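Local coordinates for glycoside hydrolase family 43 (Halothermothrix orenii, PDB 4QQS), which is a thermostable family 43 glycosidase with alpha-L-arabinofuranosidase activity, built as a five-bladed beta-propeller, at residues 113-121 against 161-170. Residues are numbered along the deposited sequence; the frame is centred on the assembly and turned at random.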
# COMPACT_ATOMS: atom_id res chain seq x y z
N ILE A 113 -13.16 -13.89 -5.72
CA ILE A 113 -13.86 -13.90 -7.00
C ILE A 113 -12.95 -14.27 -8.17
O ILE A 113 -13.43 -14.90 -9.11
CB ILE A 113 -14.70 -12.63 -7.24
CG1 ILE A 113 -13.83 -11.39 -7.34
CG2 ILE A 113 -15.79 -12.52 -6.14
CD1 ILE A 113 -14.63 -10.12 -7.61
N LYS A 114 -11.66 -13.96 -8.11
CA LYS A 114 -10.69 -14.47 -9.07
C LYS A 114 -9.35 -14.58 -8.36
O LYS A 114 -8.67 -13.59 -8.11
CB LYS A 114 -10.62 -13.61 -10.34
CG LYS A 114 -9.96 -14.32 -11.50
CD LYS A 114 -10.11 -13.55 -12.80
CE LYS A 114 -9.35 -14.19 -13.94
NZ LYS A 114 -9.73 -13.53 -15.21
N ALA A 115 -9.00 -15.81 -8.01
CA ALA A 115 -7.82 -16.10 -7.22
C ALA A 115 -7.10 -17.29 -7.86
O ALA A 115 -7.56 -18.41 -7.74
CB ALA A 115 -8.21 -16.41 -5.78
N PRO A 116 -5.97 -17.04 -8.55
CA PRO A 116 -5.31 -15.75 -8.76
C PRO A 116 -6.03 -14.88 -9.79
O PRO A 116 -6.75 -15.38 -10.68
CB PRO A 116 -3.94 -16.15 -9.28
CG PRO A 116 -4.18 -17.41 -10.03
CD PRO A 116 -5.26 -18.13 -9.25
N LEU A 117 -5.80 -13.58 -9.71
CA LEU A 117 -6.39 -12.64 -10.65
C LEU A 117 -5.73 -12.78 -12.02
O LEU A 117 -6.41 -12.69 -13.06
CB LEU A 117 -6.21 -11.22 -10.10
CG LEU A 117 -6.70 -10.09 -11.00
CD1 LEU A 117 -8.19 -10.19 -11.30
CD2 LEU A 117 -6.38 -8.76 -10.35
N PHE A 118 -4.42 -12.99 -12.03
CA PHE A 118 -3.67 -13.30 -13.24
C PHE A 118 -2.48 -14.15 -12.85
O PHE A 118 -2.13 -14.22 -11.66
CB PHE A 118 -3.23 -12.03 -14.01
CG PHE A 118 -2.26 -11.13 -13.26
CD1 PHE A 118 -2.73 -10.17 -12.38
CD2 PHE A 118 -0.88 -11.22 -13.47
CE1 PHE A 118 -1.85 -9.31 -11.72
CE2 PHE A 118 -0.01 -10.37 -12.82
CZ PHE A 118 -0.50 -9.42 -11.93
N ASP A 119 -1.88 -14.83 -13.82
CA ASP A 119 -0.82 -15.78 -13.53
C ASP A 119 0.11 -15.85 -14.72
O ASP A 119 -0.32 -16.21 -15.82
CB ASP A 119 -1.44 -17.16 -13.24
CG ASP A 119 -0.46 -18.16 -12.69
OD1 ASP A 119 0.76 -17.88 -12.65
OD2 ASP A 119 -0.93 -19.25 -12.28
N ARG A 120 1.37 -15.47 -14.51
CA ARG A 120 2.37 -15.43 -15.56
C ARG A 120 3.62 -16.23 -15.17
O ARG A 120 4.70 -16.01 -15.72
CB ARG A 120 2.74 -13.98 -15.90
CG ARG A 120 1.55 -13.17 -16.34
CD ARG A 120 1.85 -11.69 -16.37
NE ARG A 120 0.63 -10.95 -16.63
CZ ARG A 120 0.49 -9.65 -16.38
NH1 ARG A 120 1.51 -8.93 -15.93
NH2 ARG A 120 -0.68 -9.06 -16.59
N GLY A 121 3.47 -17.15 -14.22
CA GLY A 121 4.59 -17.99 -13.83
C GLY A 121 5.69 -17.25 -13.09
O GLY A 121 6.82 -17.71 -13.04
N GLN A 161 -1.54 -1.56 -15.56
CA GLN A 161 -2.44 -1.83 -16.67
C GLN A 161 -3.82 -1.28 -16.36
O GLN A 161 -4.28 -1.29 -15.23
CB GLN A 161 -2.56 -3.34 -16.94
CG GLN A 161 -1.31 -3.91 -17.57
CD GLN A 161 -1.33 -5.41 -17.72
OE1 GLN A 161 -0.85 -6.14 -16.85
NE2 GLN A 161 -1.88 -5.88 -18.84
N GLU A 162 -4.49 -0.81 -17.40
CA GLU A 162 -5.91 -0.54 -17.32
C GLU A 162 -6.63 -1.86 -17.12
O GLU A 162 -6.20 -2.89 -17.65
CB GLU A 162 -6.34 0.12 -18.63
CG GLU A 162 -7.76 0.61 -18.67
CD GLU A 162 -8.08 1.31 -19.97
OE1 GLU A 162 -7.13 1.76 -20.68
OE2 GLU A 162 -9.27 1.41 -20.30
N MET A 163 -7.71 -1.84 -16.34
CA MET A 163 -8.52 -3.05 -16.16
C MET A 163 -9.81 -2.96 -16.93
O MET A 163 -10.28 -1.88 -17.27
CB MET A 163 -8.87 -3.28 -14.69
CG MET A 163 -7.68 -3.14 -13.73
SD MET A 163 -8.10 -3.57 -12.05
CE MET A 163 -7.95 -5.34 -12.11
N SER A 164 -10.40 -4.12 -17.16
CA SER A 164 -11.77 -4.16 -17.63
C SER A 164 -12.67 -3.57 -16.55
O SER A 164 -12.30 -3.48 -15.37
CB SER A 164 -12.18 -5.60 -17.92
OG SER A 164 -11.96 -6.41 -16.77
N GLN A 165 -13.88 -3.20 -16.96
CA GLN A 165 -14.82 -2.60 -16.04
C GLN A 165 -15.18 -3.52 -14.88
O GLN A 165 -15.46 -3.03 -13.79
CB GLN A 165 -16.09 -2.18 -16.78
CG GLN A 165 -15.92 -0.94 -17.65
CD GLN A 165 -15.74 0.32 -16.83
OE1 GLN A 165 -16.54 0.60 -15.94
NE2 GLN A 165 -14.66 1.06 -17.10
N ASP A 166 -15.16 -4.83 -15.12
CA ASP A 166 -15.48 -5.80 -14.07
C ASP A 166 -14.28 -6.20 -13.19
O ASP A 166 -14.43 -7.02 -12.28
CB ASP A 166 -16.19 -7.04 -14.64
CG ASP A 166 -15.37 -7.81 -15.67
OD1 ASP A 166 -14.15 -7.58 -15.79
OD2 ASP A 166 -15.97 -8.68 -16.35
N LEU A 167 -13.14 -5.57 -13.44
CA LEU A 167 -11.89 -5.82 -12.72
C LEU A 167 -11.29 -7.22 -12.91
O LEU A 167 -10.36 -7.58 -12.21
CB LEU A 167 -12.05 -5.53 -11.22
CG LEU A 167 -12.69 -4.21 -10.82
CD1 LEU A 167 -12.71 -4.06 -9.31
CD2 LEU A 167 -12.01 -3.01 -11.47
N LEU A 168 -11.81 -8.00 -13.87
CA LEU A 168 -11.35 -9.38 -14.06
C LEU A 168 -10.25 -9.56 -15.11
O LEU A 168 -9.63 -10.63 -15.16
CB LEU A 168 -12.53 -10.29 -14.41
CG LEU A 168 -13.69 -10.28 -13.42
CD1 LEU A 168 -14.80 -11.17 -13.93
CD2 LEU A 168 -13.26 -10.69 -12.02
N GLU A 169 -10.01 -8.54 -15.95
CA GLU A 169 -9.00 -8.62 -16.99
C GLU A 169 -8.09 -7.44 -16.88
O GLU A 169 -8.55 -6.32 -16.61
CB GLU A 169 -9.65 -8.61 -18.38
CG GLU A 169 -8.64 -8.80 -19.54
CD GLU A 169 -9.02 -8.13 -20.86
OE1 GLU A 169 -10.07 -7.45 -20.95
OE2 GLU A 169 -8.25 -8.29 -21.84
N LEU A 170 -6.81 -7.68 -17.13
CA LEU A 170 -5.83 -6.62 -17.24
C LEU A 170 -5.62 -6.40 -18.74
O LEU A 170 -5.21 -7.31 -19.47
CB LEU A 170 -4.53 -7.02 -16.55
CG LEU A 170 -4.52 -6.91 -15.02
CD1 LEU A 170 -5.46 -7.89 -14.33
CD2 LEU A 170 -3.13 -7.10 -14.50
O HOH W 1 -7.12 -11.62 -15.38
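L117 packs on M163 and L170, and F118 on L170, in the tightly packed part of this contact, which joins the loop linking strands 111-112 and 124-131 to the loop that follows strand 153-162, and so binds neighbouring propeller blades. L117, with CG anti to its own backbone N (chi1 177°), brings CD2 to 4.2 Å from both M163 CE and L170 CD1, while its CD1 lies 3.5 Å from L167 O, a buried carbonyl without a polar partner. L170 CD2 sits over one face of the F118 ring, 4.1 Å from the ring centroid and 27° off the normal, a CH-pi contact. Beyond it, R120 NH2 donates to Q161 OE1 (2.9 Å) in the amide plane, on a lone pair, although guanidinium and amide planes are turned 47° apart. Y141 OH bonds both Q161 OE1 and R120 NH1. The other flank is looser and wet: the extended K114 chain passes L168 and delivers NZ to L168 O (2.9 Å), and a water donates to L117 O and L168 O, 2.7 Å from each. An apolar seam thus runs between two polar contacts, each made by a cationic side chain to a neutral oxygen, with no salt bridge across the segments.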